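PDB 6EJQ: terminase small subunit from Thermus phage G20c, which probably binds the packaging initiation site on the viral DNA and regulates the ATPase of the large terminase subunit, working as a nine-subunit ring. Local coordinates for residues S7-L15 and I25-V33; Q77-L88 and I115-D126. All coordinates share one frame; numbering follows the deposited sequence. Where two conformers were deposited one is given.

Contact 1 (S7-L15 and I25-V33); sequences SFRDRVLKL and IAQTLSLDV
L29 is the bump that fills the main hollow of this helix pair: its side chain drops as a knob among F8, R11, V12 and L15 of helix 7-15. The two branches divide the work. CD1 turns to V12 and F8, 3.6 Å from F8 CE1 and tight against V12 CG2, while CD2 lies 3.7 Å from L15 CD1 and equally near R11 CG. L15 and L29 run past each other in opposite directions. One turn further along helix 25-33, V33 offers CG1 to the phenylalanine ring, 3.6 Å from F8 CD1, the two side chains crossing nearly at right angles. F8 reaches this far because its CG stands anti to the backbone N (chi1 176°), swinging the ring across to L29 and V33. At the other end I25 lies against L15 and the backbone of V12, its CG1 3.7 Å from L15 CB and its CD1 3.7 Å from V12 O. At the margin of the pair, R11 brings NE to 3.5 Å from D32 OD2, a salt bridge at the guanidinium edge with the two planar groups only 14° apart. The axes approach to 10.5 Å and run nearly antiparallel, at 150°. Helix 39-53 completes the bundle, V45 and L46 touching V12 and E41 touching F8, consistent with the helix-turn-helix clan of this domain. No hydrogen bond joins the two segments; their union is therefore mainly apolar, with one rather long ion pair at its partly exposed margin.

Contact 2 (Q77-L88 and I115-D126); sequences QKDLLAIYQNML and IAAMADRIMKID
Q77 grips helix 115-126 with a single amide nitrogen: NE2 donates to D126 OD1 at 2.8 Å, nearly straight at 169°, and to I122 O at 2.9 Å, more bent at 148°. Both acceptors lie close to the amide plane, but the nitrogen meets D126 OD1 from above the carboxylate plane, the two planes being steeply turned. An extended chain with CG anti to the backbone N (chi1 -162°) carries the amide across, past I125, whose CG2 lies 3.7 Å from Q77 CD. D126 also forms salt bridges with R129 and, through OD2, with R72 of a neighbouring subunit, which together probably balance its buried charge.

Outward from this polar end the packing is knobs-into-holes. I122 fits among Q77, L80, L81 and Y84, with CG1 3.8 Å from L80 CB. L80 in turn sits among M118, R121, I122 and I125. M118 doubles back on itself to fill the hollow of L80, I83, Y84 and M87, its SD 4.0 Å from L80 CB. The Y84 ring enters between I115, M118, A119 and I122: CE1 is 3.5 Å from I115 CG2, and I115 O lies in the ring plane at its edge. Y84 OH is hydrogen-bonded to D79 OD2 of the same neighbouring subunit, and F76 of that subunit meets the ring edge-to-face. M87 closes the far end, CB 4.0 Å from I115 CG1. With axes 9.8 Å apart, this antiparallel pair is a helical hairpin with coiled-coil-like packing, and its neighbours in the nonameric ring build directly onto it.

From the N terminus, the chain runs through helix 4-17, turns, and returns along helix 22-33, so contact 1 closes a short loop of nine residues. Helix 39-53 follows, and the long helix 59-95 then leads away to contact 2, where helix 112-139 comes back over a wider connection of 26 residues. The contacts stand in series, neither nested nor crossed. The centres of contacts 1 and 2 are 41 Å apart, on opposite sides of the chain's centre. Contact 1 joins the first two helices of the N-terminal domain, contact 2 the hairpin of the C-terminal domain. Both regions also touch the same neighbouring subunit, through L13 and K14 in the first case, so ring assembly probably helps to fix one relative to the other.

Contact 1 (S7-L15 and I25-V33)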
loop_
_atom_site.group_PDB
_atom_site.type_symbol
_atom_site.label_atom_id
_atom_site.label_comp_id
_atom_site.label_asym_id
_atom_site.label_seq_id
_atom_site.Cartn_x
_atom_site.Cartn_y
_atom_site.Cartn_z
ATOM N N SER B 7 -40.508 9.851 -14.812
ATOM C CA SER B 7 -40.366 9.301 -13.461
ATOM C C SER B 7 -40.536 7.779 -13.431
ATOM O O SER B 7 -39.830 7.091 -12.687
ATOM C CB SER B 7 -41.375 9.952 -12.513
ATOM O OG SER B 7 -41.366 9.344 -11.237
ATOM N N PHE B 8 -41.470 7.269 -14.234
ATOM C CA PHE B 8 -41.687 5.828 -14.378
ATOM C C PHE B 8 -40.505 5.179 -15.101
ATOM O O PHE B 8 -39.975 4.173 -14.627
ATOM C CB PHE B 8 -43.007 5.540 -15.113
ATOM C CG PHE B 8 -43.251 4.079 -15.394
ATOM C CD1 PHE B 8 -43.663 3.228 -14.389
ATOM C CD2 PHE B 8 -43.082 3.562 -16.674
ATOM C CE1 PHE B 8 -43.890 1.882 -14.646
ATOM C CE2 PHE B 8 -43.314 2.220 -16.942
ATOM C CZ PHE B 8 -43.719 1.377 -15.923
ATOM N N ARG B 9 -40.103 5.753 -16.237
ATOM C CA ARG B 9 -38.923 5.283 -16.957
ATOM C C ARG B 9 -37.704 5.233 -16.031
ATOM O O ARG B 9 -37.032 4.205 -15.952
ATOM C CB ARG B 9 -38.605 6.159 -18.173
ATOM C CG ARG B 9 -37.466 5.601 -19.021
ATOM C CD ARG B 9 -37.064 6.485 -20.198
ATOM N NE ARG B 9 -36.733 7.867 -19.837
ATOM C CZ ARG B 9 -35.657 8.254 -19.140
ATOM N NH1 ARG B 9 -34.767 7.368 -18.674
ATOM N NH2 ARG B 9 -35.473 9.551 -18.887
ATOM N N ASP B 10 -37.435 6.337 -15.334
ATOM C CA ASP B 10 -36.259 6.434 -14.463
ATOM C C ASP B 10 -36.285 5.401 -13.352
ATOM O O ASP B 10 -35.259 4.794 -13.058
ATOM C CB ASP B 10 -36.122 7.832 -13.851
ATOM C CG ASP B 10 -35.706 8.879 -14.864
ATOM O OD1 ASP B 10 -35.295 8.515 -15.991
ATOM O OD2 ASP B 10 -35.794 10.082 -14.522
ATOM N N ARG B 11 -37.454 5.199 -12.751
ATOM C CA ARG B 11 -37.590 4.262 -11.648
ATOM C C ARG B 11 -37.469 2.779 -12.083
ATOM O O ARG B 11 -36.937 1.963 -11.327
ATOM C CB ARG B 11 -38.883 4.531 -10.878
ATOM C CG ARG B 11 -38.963 3.755 -9.571
ATOM C CD ARG B 11 -39.705 4.494 -8.464
ATOM N NE ARG B 11 -39.961 3.595 -7.335
ATOM C CZ ARG B 11 -39.044 3.166 -6.459
ATOM N NH1 ARG B 11 -37.764 3.550 -6.531
ATOM N NH2 ARG B 11 -39.413 2.333 -5.487
ATOM N N VAL B 12 -37.942 2.442 -13.289
ATOM C CA VAL B 12 -37.751 1.102 -13.857
ATOM C C VAL B 12 -36.259 0.839 -14.012
ATOM O O VAL B 12 -35.760 -0.202 -13.585
ATOM C CB VAL B 12 -38.438 0.945 -15.238
ATOM C CG1 VAL B 12 -37.950 -0.299 -15.991
ATOM C CG2 VAL B 12 -39.947 0.882 -15.077
ATOM N N LEU B 13 -35.577 1.781 -14.657
ATOM C CA LEU B 13 -34.132 1.717 -14.877
ATOM C C LEU B 13 -33.349 1.666 -13.554
ATOM O O LEU B 13 -32.436 0.856 -13.407
ATOM C CB LEU B 13 -33.672 2.926 -15.706
ATOM C CG LEU B 13 -32.192 3.034 -16.077
ATOM C CD1 LEU B 13 -31.731 1.814 -16.857
ATOM C CD2 LEU B 13 -31.968 4.294 -16.886
ATOM N N LYS B 14 -33.730 2.517 -12.603
ATOM C CA LYS B 14 -33.092 2.571 -11.296
ATOM C C LYS B 14 -33.142 1.217 -10.609
ATOM O O LYS B 14 -32.112 0.699 -10.190
ATOM C CB LYS B 14 -33.756 3.614 -10.403
ATOM C CG LYS B 14 -33.059 3.818 -9.068
ATOM C CD LYS B 14 -33.796 4.818 -8.190
ATOM C CE LYS B 14 -33.130 4.936 -6.829
ATOM N NZ LYS B 14 -33.959 5.660 -5.825
ATOM N N LEU B 15 -34.337 0.643 -10.504
ATOM C CA LEU B 15 -34.506 -0.623 -9.798
ATOM C C LEU B 15 -33.740 -1.744 -10.493
ATOM O O LEU B 15 -33.147 -2.590 -9.828
ATOM C CB LEU B 15 -35.980 -0.983 -9.655
ATOM C CG LEU B 15 -36.818 -0.061 -8.770
ATOM C CD1 LEU B 15 -38.291 -0.443 -8.873
ATOM C CD2 LEU B 15 -36.357 -0.101 -7.323
ATOM N N ILE B 25 -39.709 -5.621 -10.404
ATOM C CA ILE B 25 -39.863 -4.220 -10.792
ATOM C C ILE B 25 -41.304 -3.970 -11.218
ATOM O O ILE B 25 -41.897 -2.959 -10.847
ATOM C CB ILE B 25 -38.921 -3.831 -11.958
ATOM C CG1 ILE B 25 -37.454 -3.868 -11.503
ATOM C CG2 ILE B 25 -39.269 -2.443 -12.497
ATOM C CD1 ILE B 25 -36.456 -3.698 -12.630
ATOM N N ALA B 26 -41.843 -4.898 -12.006
ATOM C CA ALA B 26 -43.226 -4.843 -12.452
ATOM C C ALA B 26 -44.211 -4.867 -11.284
ATOM O O ALA B 26 -45.091 -4.016 -11.205
ATOM C CB ALA B 26 -43.510 -5.985 -13.405
ATOM N N GLN B 27 -44.039 -5.821 -10.369
ATOM C CA GLN B 27 -44.893 -5.914 -9.172
ATOM C C GLN B 27 -44.813 -4.664 -8.280
ATOM O O GLN B 27 -45.818 -4.241 -7.706
ATOM C CB GLN B 27 -44.545 -7.163 -8.345
ATOM C CG GLN B 27 -44.903 -8.491 -9.001
ATOM C CD GLN B 27 -44.297 -9.690 -8.270
ATOM O OE1 GLN B 27 -44.945 -10.313 -7.426
ATOM N NE2 GLN B 27 -43.046 -10.010 -8.588
ATOM N N THR B 28 -43.622 -4.078 -8.184
ATOM C CA THR B 28 -43.377 -2.921 -7.325
ATOM C C THR B 28 -44.011 -1.644 -7.875
ATOM O O THR B 28 -44.660 -0.899 -7.130
ATOM C CB THR B 28 -41.859 -2.688 -7.126
ATOM O OG1 THR B 28 -41.269 -3.870 -6.574
ATOM C CG2 THR B 28 -41.582 -1.508 -6.189
ATOM N N LEU B 29 -43.804 -1.386 -9.164
ATOM C CA LEU B 29 -44.270 -0.141 -9.793
ATOM C C LEU B 29 -45.769 -0.107 -10.095
ATOM O O LEU B 29 -46.342 0.966 -10.213
ATOM C CB LEU B 29 -43.480 0.140 -11.070
ATOM C CG LEU B 29 -41.961 0.260 -10.936
ATOM C CD1 LEU B 29 -41.410 0.890 -12.197
ATOM C CD2 LEU B 29 -41.521 1.057 -9.716
ATOM N N SER B 30 -46.395 -1.272 -10.230
ATOM C CA SER B 30 -47.853 -1.368 -10.275
ATOM C C SER B 30 -48.536 -0.537 -9.175
ATOM O O SER B 30 -49.595 0.042 -9.412
ATOM C CB SER B 30 -48.296 -2.834 -10.199
ATOM O OG SER B 30 -48.013 -3.516 -11.416
ATOM N N LEU B 31 -47.907 -0.467 -7.998
ATOM C CA LEU B 31 -48.327 0.435 -6.920
ATOM C C LEU B 31 -48.262 1.903 -7.334
ATOM O O LEU B 31 -49.257 2.621 -7.223
ATOM C CB LEU B 31 -47.456 0.232 -5.671
ATOM C CG LEU B 31 -47.954 0.895 -4.380
ATOM C CD1 LEU B 31 -49.044 0.042 -3.753
ATOM C CD2 LEU B 31 -46.818 1.120 -3.392
ATOM N N ASP B 32 -47.092 2.340 -7.799
ATOM C CA ASP B 32 -46.866 3.743 -8.191
ATOM C C ASP B 32 -47.884 4.220 -9.222
ATOM O O ASP B 32 -48.516 5.255 -9.040
ATOM C CB ASP B 32 -45.459 3.945 -8.787
ATOM C CG ASP B 32 -44.348 3.797 -7.763
ATOM O OD1 ASP B 32 -44.488 2.947 -6.853
ATOM O OD2 ASP B 32 -43.325 4.519 -7.887
ATOM N N VAL B 33 -48.025 3.453 -10.299
ATOM C CA VAL B 33 -48.850 3.856 -11.448
ATOM C C VAL B 33 -50.314 3.390 -11.366
ATOM O O VAL B 33 -51.108 3.733 -12.243
ATOM C CB VAL B 33 -48.200 3.438 -12.800
ATOM C CG1 VAL B 33 -46.858 4.140 -12.973
ATOM C CG2 VAL B 33 -48.033 1.925 -12.933
#

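Contact 2 (Q77-L88 and I115-D126)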
loop_
_atom_site.group_PDB
_atom_site.type_symbol
_atom_site.label_atom_id
_atom_site.label_comp_id
_atom_site.label_asym_id
_atom_site.label_seq_id
_atom_site.Cartn_x
_atom_site.Cartn_y
_atom_site.Cartn_z
ATOM N N GLN B 77 -14.561 20.906 -0.138
ATOM C CA GLN B 77 -13.348 21.578 0.337
ATOM C C GLN B 77 -13.671 22.565 1.452
ATOM O O GLN B 77 -12.957 22.632 2.450
ATOM C CB GLN B 77 -12.630 22.303 -0.801
ATOM C CG GLN B 77 -11.181 22.647 -0.505
ATOM C CD GLN B 77 -10.498 23.339 -1.664
ATOM O OE1 GLN B 77 -11.102 24.161 -2.352
ATOM N NE2 GLN B 77 -9.226 23.026 -1.874
ATOM N N LYS B 78 -14.770 23.296 1.299
ATOM C CA LYS B 78 -15.185 24.262 2.312
ATOM C C LYS B 78 -15.619 23.591 3.614
ATOM O O LYS B 78 -15.315 24.091 4.700
ATOM C CB LYS B 78 -16.276 25.165 1.770
ATOM C CG LYS B 78 -16.552 26.389 2.622
ATOM C CD LYS B 78 -17.633 27.221 1.952
ATOM C CE LYS B 78 -18.293 28.174 2.927
ATOM N NZ LYS B 78 -17.460 29.387 3.063
ATOM N N ASP B 79 -16.305 22.456 3.510
ATOM C CA ASP B 79 -16.624 21.643 4.688
ATOM C C ASP B 79 -15.356 21.168 5.399
ATOM O O ASP B 79 -15.258 21.268 6.625
ATOM C CB ASP B 79 -17.475 20.434 4.317
ATOM C CG ASP B 79 -18.867 20.807 3.866
ATOM O OD1 ASP B 79 -19.327 21.941 4.142
ATOM O OD2 ASP B 79 -19.510 19.953 3.232
ATOM N N LEU B 80 -14.398 20.661 4.624
ATOM C CA LEU B 80 -13.141 20.159 5.169
ATOM C C LEU B 80 -12.324 21.256 5.840
ATOM O O LEU B 80 -11.756 21.030 6.898
ATOM C CB LEU B 80 -12.308 19.452 4.086
ATOM C CG LEU B 80 -12.917 18.195 3.451
ATOM C CD1 LEU B 80 -11.909 17.538 2.526
ATOM C CD2 LEU B 80 -13.417 17.191 4.479
ATOM N N LEU B 81 -12.279 22.438 5.235
ATOM C CA LEU B 81 -11.608 23.596 5.849
ATOM C C LEU B 81 -12.175 23.951 7.218
ATOM O O LEU B 81 -11.420 24.229 8.138
ATOM C CB LEU B 81 -11.667 24.808 4.932
ATOM C CG LEU B 81 -10.704 24.747 3.741
ATOM C CD1 LEU B 81 -11.197 25.605 2.593
ATOM C CD2 LEU B 81 -9.300 25.159 4.153
ATOM N N ALA B 82 -13.494 23.917 7.355
ATOM C CA ALA B 82 -14.136 24.153 8.655
ATOM C C ALA B 82 -13.770 23.064 9.670
ATOM O O ALA B 82 -13.477 23.368 10.824
ATOM C CB ALA B 82 -15.653 24.241 8.509
ATOM N N ILE B 83 -13.785 21.807 9.232
ATOM C CA ILE B 83 -13.356 20.703 10.079
ATOM C C ILE B 83 -11.874 20.858 10.468
ATOM O O ILE B 83 -11.527 20.663 11.633
ATOM C CB ILE B 83 -13.635 19.336 9.429
ATOM C CG1 ILE B 83 -15.155 19.108 9.340
ATOM C CG2 ILE B 83 -12.980 18.206 10.225
ATOM C CD1 ILE B 83 -15.572 18.046 8.353
ATOM N N TYR B 84 -11.020 21.226 9.509
ATOM C CA TYR B 84 -9.608 21.496 9.790
ATOM C C TYR B 84 -9.461 22.525 10.923
ATOM O O TYR B 84 -8.676 22.313 11.850
ATOM C CB TYR B 84 -8.877 21.968 8.521
ATOM C CG TYR B 84 -7.425 22.346 8.730
ATOM C CD1 TYR B 84 -6.420 21.380 8.760
ATOM C CD2 TYR B 84 -7.057 23.672 8.898
ATOM C CE1 TYR B 84 -5.093 21.734 8.948
ATOM C CE2 TYR B 84 -5.736 24.034 9.093
ATOM C CZ TYR B 84 -4.758 23.068 9.123
ATOM O OH TYR B 84 -3.450 23.461 9.308
ATOM N N GLN B 85 -10.217 23.623 10.862
ATOM C CA GLN B 85 -10.128 24.652 11.906
ATOM C C GLN B 85 -10.538 24.130 13.287
ATOM O O GLN B 85 -9.901 24.471 14.277
ATOM C CB GLN B 85 -10.934 25.912 11.551
ATOM C CG GLN B 85 -10.294 26.777 10.477
ATOM C CD GLN B 85 -8.952 27.382 10.888
ATOM O OE1 GLN B 85 -8.831 27.980 11.952
ATOM N NE2 GLN B 85 -7.943 27.234 10.035
ATOM N N ASN B 86 -11.586 23.314 13.357
ATOM C CA ASN B 86 -11.974 22.700 14.629
ATOM C C ASN B 86 -10.869 21.806 15.177
ATOM O O ASN B 86 -10.611 21.804 16.377
ATOM C CB ASN B 86 -13.245 21.870 14.503
ATOM C CG ASN B 86 -13.724 21.356 15.846
ATOM O OD1 ASN B 86 -14.011 20.168 16.014
ATOM N ND2 ASN B 86 -13.789 22.250 16.821
ATOM N N MET B 87 -10.214 21.060 14.294
ATOM C CA MET B 87 -9.142 20.162 14.699
ATOM C C MET B 87 -7.976 20.920 15.311
ATOM O O MET B 87 -7.488 20.535 16.363
ATOM C CB MET B 87 -8.668 19.322 13.514
ATOM C CG MET B 87 -9.693 18.306 13.053
ATOM S SD MET B 87 -9.304 17.655 11.422
ATOM C CE MET B 87 -8.045 16.462 11.857
ATOM N N LEU B 88 -7.552 21.992 14.647
ATOM C CA LEU B 88 -6.524 22.887 15.170
ATOM C C LEU B 88 -6.906 23.485 16.509
ATOM O O LEU B 88 -6.081 23.549 17.419
ATOM C CB LEU B 88 -6.284 24.077 14.234
ATOM C CG LEU B 88 -5.127 24.063 13.265
ATOM C CD1 LEU B 88 -5.043 25.454 12.646
ATOM C CD2 LEU B 88 -3.815 23.678 13.952
ATOM N N ILE B 115 -4.257 16.209 11.552
ATOM C CA ILE B 115 -4.311 17.590 11.064
ATOM C C ILE B 115 -3.549 17.689 9.745
ATOM O O ILE B 115 -4.020 18.317 8.801
ATOM C CB ILE B 115 -3.737 18.571 12.104
ATOM C CG1 ILE B 115 -4.683 18.657 13.301
ATOM C CG2 ILE B 115 -3.543 19.960 11.522
ATOM C CD1 ILE B 115 -4.080 19.327 14.517
ATOM N N ALA B 116 -2.368 17.069 9.697
ATOM C CA ALA B 116 -1.564 17.005 8.479
ATOM C C ALA B 116 -2.322 16.311 7.356
ATOM O O ALA B 116 -2.317 16.776 6.217
ATOM C CB ALA B 116 -0.249 16.278 8.745
ATOM N N ALA B 117 -2.985 15.211 7.691
ATOM C CA ALA B 117 -3.737 14.440 6.708
ATOM C C ALA B 117 -4.889 15.245 6.118
ATOM O O ALA B 117 -5.150 15.171 4.920
ATOM C CB ALA B 117 -4.255 13.133 7.316
ATOM N N MET B 118 -5.563 16.017 6.957
ATOM C CA MET B 118 -6.676 16.843 6.510
ATOM C C MET B 118 -6.198 17.986 5.617
ATOM O O MET B 118 -6.861 18.306 4.627
ATOM C CB MET B 118 -7.475 17.385 7.700
ATOM C CG MET B 118 -8.695 18.217 7.312
ATOM S SD MET B 118 -9.893 17.277 6.349
ATOM C CE MET B 118 -10.645 16.274 7.620
ATOM N N ALA B 119 -5.068 18.606 5.961
ATOM C CA ALA B 119 -4.502 19.669 5.119
ATOM C C ALA B 119 -4.191 19.138 3.734
ATOM O O ALA B 119 -4.445 19.801 2.736
ATOM C CB ALA B 119 -3.250 20.267 5.741
ATOM N N ASP B 120 -3.657 17.929 3.688
ATOM C CA ASP B 120 -3.347 17.267 2.427
ATOM C C ASP B 120 -4.577 16.948 1.554
ATOM O O ASP B 120 -4.516 17.097 0.329
ATOM C CB ASP B 120 -2.561 15.991 2.695
ATOM C CG ASP B 120 -1.940 15.439 1.449
ATOM O OD1 ASP B 120 -1.186 16.171 0.770
ATOM O OD2 ASP B 120 -2.223 14.274 1.144
ATOM N N ARG B 121 -5.671 16.515 2.182
ATOM C CA ARG B 121 -6.959 16.336 1.494
ATOM C C ARG B 121 -7.458 17.651 0.858
ATOM O O ARG B 121 -7.975 17.660 -0.263
ATOM C CB ARG B 121 -8.021 15.840 2.465
ATOM C CG ARG B 121 -7.797 14.442 3.023
ATOM C CD ARG B 121 -8.096 13.383 1.988
ATOM N NE ARG B 121 -8.445 12.106 2.597
ATOM C CZ ARG B 121 -8.829 11.023 1.921
ATOM N NH1 ARG B 121 -8.921 11.034 0.588
ATOM N NH2 ARG B 121 -9.118 9.911 2.585
ATOM N N ILE B 122 -7.295 18.752 1.580
ATOM C CA ILE B 122 -7.720 20.056 1.097
ATOM C C ILE B 122 -6.799 20.514 -0.031
ATOM O O ILE B 122 -7.276 21.015 -1.049
ATOM C CB ILE B 122 -7.778 21.090 2.245
ATOM C CG1 ILE B 122 -8.837 20.687 3.275
ATOM C CG2 ILE B 122 -8.083 22.483 1.727
ATOM C CD1 ILE B 122 -8.597 21.280 4.646
ATOM N N MET B 123 -5.492 20.326 0.139
ATOM C CA MET B 123 -4.517 20.681 -0.908
ATOM C C MET B 123 -4.692 19.868 -2.191
ATOM O O MET B 123 -4.537 20.412 -3.279
ATOM C CB MET B 123 -3.072 20.574 -0.391
ATOM C CG MET B 123 -2.715 21.632 0.652
ATOM S SD MET B 123 -0.987 21.609 1.184
ATOM C CE MET B 123 -0.937 20.132 2.187
ATOM N N LYS B 124 -5.005 18.577 -2.057
ATOM C CA LYS B 124 -5.302 17.706 -3.202
ATOM C C LYS B 124 -6.475 18.180 -4.042
ATOM O O LYS B 124 -6.459 18.019 -5.265
ATOM C CB LYS B 124 -5.607 16.286 -2.737
ATOM C CG LYS B 124 -4.392 15.530 -2.249
ATOM C CD LYS B 124 -3.819 14.616 -3.315
ATOM C CE LYS B 124 -2.588 13.860 -2.808
ATOM N NZ LYS B 124 -2.793 13.194 -1.487
ATOM N N ILE B 125 -7.495 18.729 -3.382
ATOM C CA ILE B 125 -8.671 19.250 -4.073
ATOM C C ILE B 125 -8.275 20.425 -4.982
ATOM O O ILE B 125 -8.786 20.525 -6.108
ATOM C CB ILE B 125 -9.814 19.602 -3.094
ATOM C CG1 ILE B 125 -10.406 18.313 -2.506
ATOM C CG2 ILE B 125 -10.917 20.381 -3.788
ATOM C CD1 ILE B 125 -11.237 18.518 -1.257
ATOM N N ASP B 126 -7.352 21.270 -4.518
ATOM C CA ASP B 126 -6.802 22.353 -5.357
ATOM C C ASP B 126 -6.071 21.802 -6.576
ATOM O O ASP B 126 -6.270 22.283 -7.680
ATOM C CB ASP B 126 -5.816 23.255 -4.587
ATOM C CG ASP B 126 -6.494 24.207 -3.591
ATOM O OD1 ASP B 126 -7.715 24.457 -3.673
ATOM O OD2 ASP B 126 -5.762 24.742 -2.719
#